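Local coordinates for periplasmic binding protein/LacI transcriptional regulator (PDB 4KQC) that probably binds a carbohydrate outside the cytoplasmic membrane, as the solute-binding component of an ABC transporter, at residues 4-9 / 59-64; 67-72 / 90-95; 119-124 / 159-164; 143-148 / 208-213. One frame throughout, in Å; residues are numbered along the deposited sequence. Where two conformers were deposited one is given.

Contact 1: 4-9 / 59-64; sequences DPYIAV and INKNPD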
loop_
_atom_site.group_PDB
_atom_site.type_symbol
_atom_site.label_atom_id
_atom_site.label_comp_id
_atom_site.label_asym_id
_atom_site.label_seq_id
_atom_site.Cartn_x
_atom_site.Cartn_y
_atom_site.Cartn_z
ATOM N N ASP A 4 -23.727 -14.662 -22.507
ATOM C CA ASP A 4 -23.655 -14.782 -21.040
ATOM C C ASP A 4 -22.373 -14.098 -20.556
ATOM O O ASP A 4 -21.341 -14.767 -20.373
ATOM C CB ASP A 4 -23.650 -16.250 -20.621
ATOM C CG ASP A 4 -23.986 -16.436 -19.164
ATOM O OD1 ASP A 4 -24.531 -15.483 -18.576
ATOM O OD2 ASP A 4 -23.713 -17.532 -18.618
ATOM N N PRO A 5 -22.420 -12.789 -20.418
ATOM C CA PRO A 5 -21.255 -12.002 -20.115
ATOM C C PRO A 5 -20.575 -12.443 -18.837
ATOM O O PRO A 5 -21.237 -12.714 -17.833
ATOM C CB PRO A 5 -21.790 -10.593 -20.039
ATOM C CG PRO A 5 -23.049 -10.610 -20.910
ATOM C CD PRO A 5 -23.596 -11.956 -20.747
ATOM N N TYR A 6 -19.256 -12.581 -18.924
ATOM C CA TYR A 6 -18.487 -13.143 -17.831
ATOM C C TYR A 6 -17.072 -12.584 -17.818
ATOM O O TYR A 6 -16.390 -12.606 -18.811
ATOM C CB TYR A 6 -18.387 -14.683 -17.929
ATOM C CG TYR A 6 -17.537 -15.329 -16.829
ATOM C CD1 TYR A 6 -18.047 -15.603 -15.550
ATOM C CD2 TYR A 6 -16.213 -15.722 -17.088
ATOM C CE1 TYR A 6 -17.241 -16.198 -14.580
ATOM C CE2 TYR A 6 -15.405 -16.317 -16.123
ATOM C CZ TYR A 6 -15.945 -16.569 -14.890
ATOM O OH TYR A 6 -15.146 -17.162 -13.945
ATOM N N ILE A 7 -16.685 -12.069 -16.653
ATOM C CA ILE A 7 -15.339 -11.511 -16.463
ATOM C C ILE A 7 -14.673 -12.132 -15.242
ATOM O O ILE A 7 -15.278 -12.280 -14.160
ATOM C CB ILE A 7 -15.418 -9.966 -16.288
ATOM C CG1 ILE A 7 -15.763 -9.303 -17.626
ATOM C CG2 ILE A 7 -14.081 -9.415 -15.751
ATOM C CD1 ILE A 7 -16.060 -7.801 -17.544
ATOM N N ALA A 8 -13.438 -12.565 -15.410
ATOM C CA ALA A 8 -12.664 -13.182 -14.345
ATOM C C ALA A 8 -11.912 -12.129 -13.585
ATOM O O ALA A 8 -11.222 -11.285 -14.191
ATOM C CB ALA A 8 -11.658 -14.143 -14.942
ATOM N N VAL A 9 -12.071 -12.152 -12.270
ATOM C CA VAL A 9 -11.314 -11.295 -11.388
ATOM C C VAL A 9 -10.434 -12.139 -10.463
ATOM O O VAL A 9 -10.963 -12.907 -9.645
ATOM C CB VAL A 9 -12.198 -10.384 -10.538
ATOM C CG1 VAL A 9 -11.330 -9.490 -9.678
ATOM C CG2 VAL A 9 -13.096 -9.554 -11.461
ATOM N N ILE A 59 -8.366 -18.443 -17.286
ATOM C CA ILE A 59 -8.028 -18.243 -18.693
ATOM C C ILE A 59 -8.743 -19.333 -19.522
ATOM O O ILE A 59 -9.293 -19.080 -20.599
ATOM C CB ILE A 59 -6.508 -18.312 -18.912
ATOM C CG1 ILE A 59 -5.796 -17.135 -18.271
ATOM C CG2 ILE A 59 -6.223 -18.353 -20.409
ATOM C CD1 ILE A 59 -4.312 -17.279 -18.154
ATOM N N ASN A 60 -8.688 -20.556 -19.043
ATOM C CA ASN A 60 -9.292 -21.662 -19.725
ATOM C C ASN A 60 -10.785 -21.555 -19.978
ATOM O O ASN A 60 -11.322 -22.211 -20.903
ATOM C CB ASN A 60 -9.007 -22.976 -18.963
ATOM C CG ASN A 60 -7.558 -23.381 -18.946
ATOM O OD1 ASN A 60 -6.756 -22.862 -19.677
ATOM N ND2 ASN A 60 -7.217 -24.266 -18.040
ATOM N N LYS A 61 -11.488 -20.750 -19.169
ATOM C CA LYS A 61 -12.917 -20.441 -19.341
ATOM C C LYS A 61 -13.288 -19.543 -20.512
ATOM O O LYS A 61 -14.515 -19.314 -20.770
ATOM C CB LYS A 61 -13.477 -19.834 -18.063
ATOM C CG LYS A 61 -13.370 -20.775 -16.864
ATOM C CD LYS A 61 -13.991 -20.120 -15.626
ATOM C CE LYS A 61 -13.963 -21.030 -14.424
ATOM N NZ LYS A 61 -14.481 -20.319 -13.227
ATOM N N ASN A 62 -12.263 -19.023 -21.197
ATOM C CA ASN A 62 -12.440 -18.027 -22.232
ATOM C C ASN A 62 -13.346 -16.876 -21.789
ATOM O O ASN A 62 -14.359 -16.628 -22.423
ATOM C CB ASN A 62 -12.990 -18.687 -23.488
ATOM C CG ASN A 62 -11.980 -19.621 -24.096
ATOM O OD1 ASN A 62 -10.797 -19.234 -24.261
ATOM N ND2 ASN A 62 -12.386 -20.899 -24.373
ATOM N N PRO A 63 -12.984 -16.182 -20.719
ATOM C CA PRO A 63 -13.776 -15.042 -20.247
ATOM C C PRO A 63 -13.693 -13.872 -21.208
ATOM O O PRO A 63 -12.803 -13.768 -22.042
ATOM C CB PRO A 63 -13.147 -14.703 -18.910
ATOM C CG PRO A 63 -11.734 -15.114 -19.073
ATOM C CD PRO A 63 -11.739 -16.320 -19.976
ATOM N N ASP A 64 -14.639 -12.965 -21.081
ATOM C CA ASP A 64 -14.663 -11.779 -21.875
ATOM C C ASP A 64 -13.530 -10.740 -21.590
ATOM O O ASP A 64 -13.157 -9.937 -22.467
ATOM C CB ASP A 64 -16.017 -11.125 -21.669
ATOM C CG ASP A 64 -17.184 -12.065 -22.067
ATOM O OD1 ASP A 64 -17.061 -12.712 -23.096
ATOM O OD2 ASP A 64 -18.208 -11.977 -21.450
#

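Contact 2: 67-72 / 90-95; sequences AFAAVT and IGFDSG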
loop_
_atom_site.group_PDB
_atom_site.type_symbol
_atom_site.label_atom_id
_atom_site.label_comp_id
_atom_site.label_asym_id
_atom_site.label_seq_id
_atom_site.Cartn_x
_atom_site.Cartn_y
_atom_site.Cartn_z
ATOM N N ALA A 67 -9.426 -9.238 -14.965
ATOM C CA ALA A 67 -8.778 -8.250 -14.078
ATOM C C ALA A 67 -7.922 -9.015 -13.111
ATOM O O ALA A 67 -8.379 -10.039 -12.517
ATOM C CB ALA A 67 -9.807 -7.403 -13.348
ATOM N N PHE A 68 -6.706 -8.541 -12.880
ATOM C CA PHE A 68 -5.691 -9.286 -12.154
ATOM C C PHE A 68 -4.856 -8.428 -11.202
ATOM O O PHE A 68 -4.366 -7.343 -11.627
ATOM C CB PHE A 68 -4.771 -9.988 -13.180
ATOM C CG PHE A 68 -3.652 -10.901 -12.537
ATOM C CD1 PHE A 68 -3.891 -11.677 -11.399
ATOM C CD2 PHE A 68 -2.371 -10.994 -13.118
ATOM C CE1 PHE A 68 -2.942 -12.524 -10.862
ATOM C CE2 PHE A 68 -1.405 -11.867 -12.583
ATOM C CZ PHE A 68 -1.667 -12.612 -11.437
ATOM N N ALA A 69 -4.721 -8.888 -9.951
ATOM C CA ALA A 69 -3.797 -8.274 -8.956
ATOM C C ALA A 69 -2.866 -9.368 -8.523
ATOM O O ALA A 69 -3.301 -10.221 -7.753
ATOM C CB ALA A 69 -4.566 -7.780 -7.749
ATOM N N ALA A 70 -1.616 -9.304 -8.964
ATOM C CA ALA A 70 -0.653 -10.424 -8.774
ATOM C C ALA A 70 -0.083 -10.363 -7.339
ATOM O O ALA A 70 0.305 -9.290 -6.881
ATOM C CB ALA A 70 0.469 -10.333 -9.757
ATOM N N VAL A 71 -0.033 -11.500 -6.660
ATOM C CA VAL A 71 0.788 -11.632 -5.461
ATOM C C VAL A 71 2.250 -11.719 -5.963
ATOM O O VAL A 71 2.512 -11.726 -7.184
ATOM C CB VAL A 71 0.365 -12.824 -4.580
ATOM C CG1 VAL A 71 -1.066 -12.637 -4.031
ATOM C CG2 VAL A 71 0.595 -14.155 -5.262
ATOM N N THR A 72 3.219 -11.829 -5.064
ATOM C CA THR A 72 4.605 -12.027 -5.439
ATOM C C THR A 72 4.779 -13.326 -6.216
ATOM O O THR A 72 4.272 -14.317 -5.787
ATOM C CB THR A 72 5.478 -12.116 -4.153
ATOM O OG1 THR A 72 5.411 -10.844 -3.488
ATOM C CG2 THR A 72 6.871 -12.371 -4.433
ATOM N N ILE A 90 -6.745 -6.332 -17.601
ATOM C CA ILE A 90 -6.736 -5.119 -16.767
ATOM C C ILE A 90 -5.975 -5.461 -15.523
ATOM O O ILE A 90 -6.241 -6.511 -14.899
ATOM C CB ILE A 90 -8.183 -4.735 -16.395
ATOM C CG1 ILE A 90 -9.035 -4.424 -17.637
ATOM C CG2 ILE A 90 -8.286 -3.605 -15.365
ATOM C CD1 ILE A 90 -8.432 -3.406 -18.558
ATOM N N GLY A 91 -5.056 -4.606 -15.096
ATOM C CA GLY A 91 -4.508 -4.750 -13.738
ATOM C C GLY A 91 -5.367 -3.992 -12.713
ATOM O O GLY A 91 -6.026 -2.951 -13.026
ATOM N N PHE A 92 -5.305 -4.423 -11.470
ATOM C CA PHE A 92 -5.865 -3.652 -10.402
ATOM C C PHE A 92 -5.087 -3.776 -9.123
ATOM O O PHE A 92 -4.348 -4.719 -8.938
ATOM C CB PHE A 92 -7.376 -3.866 -10.257
ATOM C CG PHE A 92 -7.781 -5.162 -9.636
ATOM C CD1 PHE A 92 -7.563 -6.319 -10.302
ATOM C CD2 PHE A 92 -8.418 -5.214 -8.409
ATOM C CE1 PHE A 92 -7.964 -7.521 -9.785
ATOM C CE2 PHE A 92 -8.829 -6.411 -7.868
ATOM C CZ PHE A 92 -8.591 -7.595 -8.560
ATOM N N ASP A 93 -5.237 -2.795 -8.225
ATOM C CA ASP A 93 -4.339 -2.743 -7.045
ATOM C C ASP A 93 -2.864 -2.739 -7.573
ATOM O O ASP A 93 -2.584 -2.054 -8.571
ATOM C CB ASP A 93 -4.654 -3.914 -6.082
ATOM C CG ASP A 93 -4.017 -3.753 -4.745
ATOM O OD1 ASP A 93 -4.505 -2.868 -3.976
ATOM O OD2 ASP A 93 -3.033 -4.441 -4.475
ATOM N N SER A 94 -1.949 -3.551 -7.035
ATOM C CA SER A 94 -0.603 -3.534 -7.568
ATOM C C SER A 94 -0.519 -4.104 -8.987
ATOM O O SER A 94 0.558 -3.968 -9.650
ATOM C CB SER A 94 0.348 -4.252 -6.613
ATOM O OG SER A 94 -0.186 -5.493 -6.282
ATOM N N GLY A 95 -1.585 -4.785 -9.452
ATOM C CA GLY A 95 -1.677 -5.183 -10.852
ATOM C C GLY A 95 -0.614 -6.184 -11.242
ATOM O O GLY A 95 -0.357 -7.128 -10.510
HETATM O O HOH W 1 0.935 -7.114 -8.155
#

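Contact 3: 119-124 / 159-164; sequences IVADKM and EGFVKR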
loop_
_atom_site.group_PDB
_atom_site.type_symbol
_atom_site.label_atom_id
_atom_site.label_comp_id
_atom_site.label_asym_id
_atom_site.label_seq_id
_atom_site.Cartn_x
_atom_site.Cartn_y
_atom_site.Cartn_z
ATOM N N ILE A 119 1.967 12.200 0.607
ATOM C CA ILE A 119 1.085 12.796 1.621
ATOM C C ILE A 119 1.767 12.575 2.981
ATOM O O ILE A 119 1.824 13.474 3.831
ATOM C CB ILE A 119 -0.338 12.164 1.629
ATOM C CG1 ILE A 119 -1.072 12.402 0.299
ATOM C CG2 ILE A 119 -1.080 12.620 2.880
ATOM C CD1 ILE A 119 -2.313 11.561 0.138
ATOM N N VAL A 120 2.301 11.368 3.184
ATOM C CA VAL A 120 2.896 11.054 4.464
ATOM C C VAL A 120 4.136 11.960 4.639
ATOM O O VAL A 120 4.369 12.459 5.720
ATOM C CB VAL A 120 3.248 9.539 4.593
ATOM C CG1 VAL A 120 3.871 9.243 5.955
ATOM C CG2 VAL A 120 1.976 8.691 4.452
ATOM N N ALA A 121 4.926 12.175 3.580
ATOM C CA ALA A 121 6.090 13.075 3.684
ATOM C C ALA A 121 5.643 14.473 4.057
ATOM O O ALA A 121 6.271 15.095 4.928
ATOM C CB ALA A 121 6.853 13.112 2.363
ATOM N N ASP A 122 4.568 14.922 3.460
ATOM C CA ASP A 122 4.073 16.316 3.799
ATOM C C ASP A 122 3.760 16.421 5.304
ATOM O O ASP A 122 4.181 17.380 5.992
ATOM C CB ASP A 122 2.788 16.673 3.032
ATOM C CG ASP A 122 2.966 16.764 1.536
ATOM O OD1 ASP A 122 4.057 17.056 1.030
ATOM O OD2 ASP A 122 1.954 16.502 0.824
ATOM N N LYS A 123 3.049 15.437 5.824
ATOM C CA LYS A 123 2.674 15.415 7.232
ATOM C C LYS A 123 3.896 15.253 8.127
ATOM O O LYS A 123 3.958 15.863 9.214
ATOM C CB LYS A 123 1.678 14.276 7.488
ATOM C CG LYS A 123 0.369 14.405 6.770
ATOM C CD LYS A 123 -0.429 15.579 7.276
ATOM C CE LYS A 123 -1.729 15.591 6.463
ATOM N NZ LYS A 123 -2.594 16.707 6.904
HETATM N N MSE A 124 4.842 14.382 7.743
HETATM C CA MSE A 124 6.039 14.205 8.550
HETATM C C MSE A 124 6.893 15.450 8.613
HETATM O O MSE A 124 7.455 15.771 9.667
HETATM C CB MSE A 124 6.877 13.026 8.003
HETATM C CG MSE A 124 8.153 12.741 8.810
HETATM SE SE MSE A 124 7.782 11.629 10.385
HETATM C CE MSE A 124 7.232 9.882 9.537
ATOM N N GLU A 159 10.052 5.581 -2.454
ATOM C CA GLU A 159 10.549 6.668 -3.342
ATOM C C GLU A 159 9.626 7.867 -3.228
ATOM O O GLU A 159 10.087 9.003 -3.214
ATOM C CB GLU A 159 10.652 6.251 -4.820
ATOM C CG GLU A 159 11.968 5.561 -5.250
ATOM C CD GLU A 159 12.136 5.310 -6.777
ATOM O OE1 GLU A 159 11.203 5.522 -7.609
ATOM O OE2 GLU A 159 13.224 4.842 -7.146
ATOM N N GLY A 160 8.313 7.620 -3.208
ATOM C CA GLY A 160 7.334 8.739 -3.132
ATOM C C GLY A 160 7.567 9.633 -1.913
ATOM O O GLY A 160 7.464 10.880 -1.986
ATOM N N PHE A 161 7.791 9.002 -0.767
ATOM C CA PHE A 161 8.098 9.657 0.481
ATOM C C PHE A 161 9.465 10.368 0.374
ATOM O O PHE A 161 9.632 11.519 0.704
ATOM C CB PHE A 161 8.074 8.618 1.638
ATOM C CG PHE A 161 8.399 9.238 2.985
ATOM C CD1 PHE A 161 9.707 9.392 3.374
ATOM C CD2 PHE A 161 7.394 9.688 3.837
ATOM C CE1 PHE A 161 10.037 10.015 4.551
ATOM C CE2 PHE A 161 7.721 10.246 5.054
ATOM C CZ PHE A 161 9.008 10.451 5.392
ATOM N N VAL A 162 10.502 9.620 -0.030
ATOM C CA VAL A 162 11.839 10.178 -0.076
ATOM C C VAL A 162 11.882 11.439 -0.955
ATOM O O VAL A 162 12.470 12.451 -0.573
ATOM C CB VAL A 162 12.852 9.086 -0.541
ATOM C CG1 VAL A 162 14.214 9.673 -0.817
ATOM C CG2 VAL A 162 12.964 8.071 0.553
ATOM N N LYS A 163 11.305 11.337 -2.168
ATOM C CA LYS A 163 11.324 12.435 -3.159
ATOM C C LYS A 163 10.643 13.650 -2.554
ATOM O O LYS A 163 11.199 14.750 -2.550
ATOM C CB LYS A 163 10.639 12.035 -4.492
ATOM C CG LYS A 163 10.701 13.068 -5.630
ATOM C CD LYS A 163 11.913 12.870 -6.558
ATOM C CE LYS A 163 12.064 13.973 -7.625
ATOM N NZ LYS A 163 11.047 13.916 -8.723
ATOM N N ARG A 164 9.451 13.464 -2.003
ATOM C CA ARG A 164 8.719 14.625 -1.497
ATOM C C ARG A 164 9.398 15.204 -0.247
ATOM O O ARG A 164 9.510 16.431 -0.094
ATOM C CB ARG A 164 7.270 14.282 -1.204
ATOM C CG ARG A 164 6.431 15.434 -0.674
ATOM C CD ARG A 164 6.324 16.544 -1.691
ATOM N NE ARG A 164 5.354 17.553 -1.278
ATOM C CZ ARG A 164 5.224 18.777 -1.789
ATOM N NH1 ARG A 164 5.960 19.188 -2.829
ATOM N NH2 ARG A 164 4.326 19.600 -1.267
#

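Contact 4: 143-148 / 208-213; sequences IAVLQL and GIYLSN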
loop_
_atom_site.group_PDB
_atom_site.type_symbol
_atom_site.label_atom_id
_atom_site.label_comp_id
_atom_site.label_asym_id
_atom_site.label_seq_id
_atom_site.Cartn_x
_atom_site.Cartn_y
_atom_site.Cartn_z
ATOM N N ILE A 143 15.405 10.256 9.862
ATOM C CA ILE A 143 14.069 9.731 9.622
ATOM C C ILE A 143 14.197 8.360 8.926
ATOM O O ILE A 143 14.853 8.235 7.881
ATOM C CB ILE A 143 13.231 10.674 8.773
ATOM C CG1 ILE A 143 13.060 12.048 9.490
ATOM C CG2 ILE A 143 11.880 10.048 8.476
ATOM C CD1 ILE A 143 14.018 13.144 9.054
ATOM N N ALA A 144 13.634 7.335 9.532
ATOM C CA ALA A 144 13.715 5.983 8.990
ATOM C C ALA A 144 12.539 5.708 8.090
ATOM O O ALA A 144 11.383 6.096 8.410
ATOM C CB ALA A 144 13.713 5.008 10.124
ATOM N N VAL A 145 12.799 5.071 6.969
ATOM C CA VAL A 145 11.748 4.656 6.038
ATOM C C VAL A 145 11.791 3.113 6.020
ATOM O O VAL A 145 12.746 2.566 5.521
ATOM C CB VAL A 145 12.023 5.236 4.653
ATOM C CG1 VAL A 145 11.093 4.615 3.574
ATOM C CG2 VAL A 145 11.957 6.770 4.689
ATOM N N LEU A 146 10.755 2.437 6.504
ATOM C CA LEU A 146 10.714 0.983 6.452
ATOM C C LEU A 146 9.993 0.652 5.174
ATOM O O LEU A 146 8.757 0.805 5.075
ATOM C CB LEU A 146 9.991 0.409 7.673
ATOM C CG LEU A 146 10.864 0.235 8.923
ATOM C CD1 LEU A 146 11.693 -1.042 8.822
ATOM C CD2 LEU A 146 11.763 1.424 9.210
ATOM N N GLN A 147 10.790 0.257 4.192
ATOM C CA GLN A 147 10.311 -0.070 2.861
ATOM C C GLN A 147 9.969 -1.534 2.786
ATOM O O GLN A 147 10.811 -2.331 3.149
ATOM C CB GLN A 147 11.447 0.261 1.879
ATOM C CG GLN A 147 11.229 -0.297 0.483
ATOM C CD GLN A 147 12.307 0.107 -0.504
ATOM O OE1 GLN A 147 13.039 1.062 -0.272
ATOM N NE2 GLN A 147 12.415 -0.622 -1.596
ATOM N N LEU A 148 8.736 -1.879 2.403
ATOM C CA LEU A 148 8.251 -3.275 2.636
ATOM C C LEU A 148 9.009 -4.344 1.869
ATOM O O LEU A 148 9.160 -5.478 2.349
ATOM C CB LEU A 148 6.721 -3.380 2.395
ATOM C CG LEU A 148 6.308 -3.012 0.957
ATOM C CD1 LEU A 148 5.729 -4.230 0.284
ATOM C CD2 LEU A 148 5.368 -1.852 0.813
ATOM N N GLY A 208 11.730 10.255 13.388
ATOM C CA GLY A 208 10.449 9.783 12.792
ATOM C C GLY A 208 10.678 8.464 12.115
ATOM O O GLY A 208 11.794 8.129 11.768
ATOM N N ILE A 209 9.578 7.762 11.904
ATOM C CA ILE A 209 9.583 6.491 11.234
ATOM C C ILE A 209 8.386 6.411 10.334
ATOM O O ILE A 209 7.237 6.631 10.787
ATOM C CB ILE A 209 9.502 5.370 12.255
ATOM C CG1 ILE A 209 10.697 5.427 13.255
ATOM C CG2 ILE A 209 9.416 4.056 11.502
ATOM C CD1 ILE A 209 10.588 4.417 14.415
ATOM N N TYR A 210 8.633 6.158 9.057
ATOM C CA TYR A 210 7.544 5.955 8.055
ATOM C C TYR A 210 7.426 4.426 7.794
ATOM O O TYR A 210 8.396 3.743 7.426
ATOM C CB TYR A 210 7.868 6.679 6.755
ATOM C CG TYR A 210 7.055 6.241 5.558
ATOM C CD1 TYR A 210 5.693 6.059 5.604
ATOM C CD2 TYR A 210 7.656 6.049 4.337
ATOM C CE1 TYR A 210 4.947 5.746 4.460
ATOM C CE2 TYR A 210 6.938 5.669 3.242
ATOM C CZ TYR A 210 5.607 5.531 3.278
ATOM O OH TYR A 210 4.967 5.161 2.137
ATOM N N LEU A 211 6.228 3.902 8.052
ATOM C CA LEU A 211 5.843 2.515 7.876
ATOM C C LEU A 211 5.099 2.323 6.557
ATOM O O LEU A 211 4.002 2.829 6.421
ATOM C CB LEU A 211 4.957 2.148 9.083
ATOM C CG LEU A 211 5.503 2.395 10.493
ATOM C CD1 LEU A 211 4.383 2.303 11.513
ATOM C CD2 LEU A 211 6.640 1.434 10.751
ATOM N N SER A 212 5.744 1.743 5.542
ATOM C CA SER A 212 5.197 1.674 4.180
ATOM C C SER A 212 4.027 0.730 3.970
ATOM O O SER A 212 3.421 0.792 2.904
ATOM C CB SER A 212 6.294 1.459 3.128
ATOM O OG SER A 212 6.858 0.176 3.230
ATOM N N ASN A 213 3.713 -0.143 4.931
ATOM C CA ASN A 213 2.555 -0.993 4.795
ATOM C C ASN A 213 2.110 -1.525 6.144
ATOM O O ASN A 213 2.717 -1.231 7.169
ATOM C CB ASN A 213 2.687 -2.086 3.708
ATOM C CG ASN A 213 3.489 -3.255 4.147
ATOM O OD1 ASN A 213 4.130 -3.205 5.160
ATOM N ND2 ASN A 213 3.514 -4.311 3.325
#

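Contact 1: 4-9 / 59-64
Tyr6 at the start of strand 6-10 meets Lys61, Pro63 and Asp64, which follow helix 48-60 and lead into strand 66-68. Its CG stands anti to the backbone N (chi1 178°), beside the carbonyl carbon. The Tyr6 and Pro63 side chains meet at a slant. Pro63 CB sits at the ring edge, near its plane, 3.7 Å from Tyr6 CD2. The extended Lys61 chain slants past the far end of the ring. Lys61 CD is 3.6 Å from Tyr6 OH, and Lys61 NZ gives this hydroxyl a weak hydrogen bond of 3.3 Å. The stronger partner of both groups is Glu58, which makes a salt bridge with Lys61 and a hydrogen bond with Tyr6 OH. An alanine in place of Tyr6, without ring or hydroxyl, would probably leave Pro63 CB facing a gap and the Lys61 and Glu58 pair less fixed in position.

Asp64 grips the backbone of the same tyrosine twice. Tyr6 N donates to Asp64 OD2 over 2.8 Å, nearly straight at 168°, on the anti side and 34° out of the carboxylate plane. Asp64 N returns a bond of 2.9 Å to Tyr6 O. Deeper in, Ala8 CB rests 4.2 Å from Pro63 CG, and the backbone of Ala8 pairs with Ala65 and Ala67. The contact thus leads into the parallel sheet of one lobe of the periplasmic binding protein fold. Its chemistry is split: paired backbone and carboxylate bonds tie the first strand residue to the loop before strand 66-68, while a polar group of the Tyr6 hydroxyl, Lys61 and Glu58 finishes the partly exposed rim.

Contact 2: 67-72 / 90-95
Strands 66-68 and 89-92 run parallel, with Ala67 beside Ile90 and Phe68 beside Gly91, as neighbours in a beta-alpha-beta unit whose helix is 76-84. Phe68 N donates to Ile90 O over 2.9 Å, and Phe92 N donates to Phe68 O over 3.1 Å. In the second bond the donor lies above the carbonyl plane, 47° out of it. The pairing then gives way to loops at the C-terminal ends of the strands, where the chain turns back through a type II' turn from Phe92 to Gly95.

Phe92 brings its ring to Ala67, Phe68 and Ala69. Its CG lies between the backbone N and the carbonyl carbon (chi1 75°), the crowded position. The ring turns back against the neighbouring strand. Ala69 CB lies over one face in a CH-pi contact, 4.1 Å from the ring centroid. Phe68 N is at the ring edge, in plane, and Ala67 CB is 3.9 Å from Phe92 CD1. Helix 273-288 adds Ile276 and Ala280 against the same ring, and Val22 comes from helix 18-33. An alanine in place of Phe92 would lack the ring that Ala69 CB lies over, and would probably leave a gap between the sheet and these helices.

Gly95 closes the turn beside Phe68 and Ala70. Its positive phi suits a residue without a side chain, and its CA comes close to Phe68 O. Ala70 N donates to Gly95 O over 3.0 Å. Ser94 OG has Lys12 as its protein partner. A water bridges the two loops: it donates to Ala70 O at 2.6 Å and to Gly95 O at 2.7 Å, and accepts from Ser94 OG.

Contact 3: 119-124 / 159-164
Phe161 of helix 152-171 lays its ring against Ala121 of helix 113-133. Ala121 CB stands over one face, 4.2 Å from the ring centroid, in a CH-pi contact. The ring also lies close to the backbone, with Phe161 CD2 3.5 Å from Ala121 N. Met124 CB, of a selenomethionine, meets the ring at its edge, near the plane, 4.1 Å from Phe161 CE2. The Val120 side chain crosses that of Phe161 at about a right angle.

A salt bridge lies beside this apolar patch. Arg164 NE donates to Asp122 OD1 over 2.7 Å at 162°. The oxygen uses its syn lone pair and sits at the edge of the guanidinium, close to its plane. The carboxylate and guanidinium planes are 80° apart, so the two groups meet through one oxygen and one nitrogen. The Arg164 chain bends beyond CG, which keeps CD within 3.6 Å of Asp122 OD1. Arg164 CB rests 3.8 Å from Ala121 CB.

Further out, Glu167 makes a second salt bridge with Arg164 through NH1. Tyr210 stacks on the Phe161 ring, while Val120 and Met124 reach Met248 on strand 246-250. The axes of segments 119-124 and 159-164 approach to 8.1 Å and cross at -43°, with the small Ala121 at the nearest backbone point. Two neighbouring helices packed on one side of a mainly parallel sheet are characteristic of the alpha/beta lobes of periplasmic binding proteins.

Contact 4: 143-148 / 208-213
Strands 141-146 and 208-211 are parallel neighbours in the sheet of one alpha/beta lobe of the periplasmic binding protein fold. The backbone bonds alternate from strand to strand. Tyr210 N donates to Ala144 O over 2.8 Å, and Leu146 N donates to Tyr210 O over 2.8 Å.

On one side of the sheet, Val145 and Tyr210 cross obliquely. Tyr210 CG is anti to the backbone N (chi1 164°), and from it the CD2 branch of the ring reaches to 3.8 Å from Val145 CG1. The Tyr210 hydroxyl bonds to the backbone O of Arg157 in helix 152-171. Ala144, Leu146, Ile209 and Leu211 point to the other side. There Ala144 CB lies 4.4 Å from Ile209 CG1, and Phe220 of helix 214-223 packs on Ile209 and Leu211.

Past the strands, Leu148 and Asn213 cross at about a right angle, with Leu148 CB 3.5 Å from Asn213 ND2. Asn213 is the N-cap of helix 214-223: its OD1 accepts from Met216 N, and its ND2 bonds to Gln189. Ser212 grips Leu146 O with two donors. Its N gives a bond of 3.2 Å, and Ser212 OG donates in the carbonyl plane, on a lone pair, 2.7 Å from Leu146 O.

How the contacts relate
Contacts 1 and 2 both reach one parallel sheet, while contacts 3 and 4 lie on the opposite side of the chain's centre. Contact 1 is the outlying one, partly buried; the other three are buried. It joins contact 2 through neighbouring strands 6-10 and 66-68, and Val9 CG1 also packs 3.5 Å from Phe92 CZ. Contacts 3 and 4 interleave along the chain, and their centres are about 10 Å apart. Val120 CG1 comes within 3.7 Å of Tyr210 CD1, packing the helix pair on the strand pair. Contacts 2 and 4 both end parallel strand pairs in loops; a water helps join these in contact 2, while contact 4 bonds directly. A salt bridge crosses contact 3, whereas contact 1 is joined by hydrogen bonds, with its charge pair beside it.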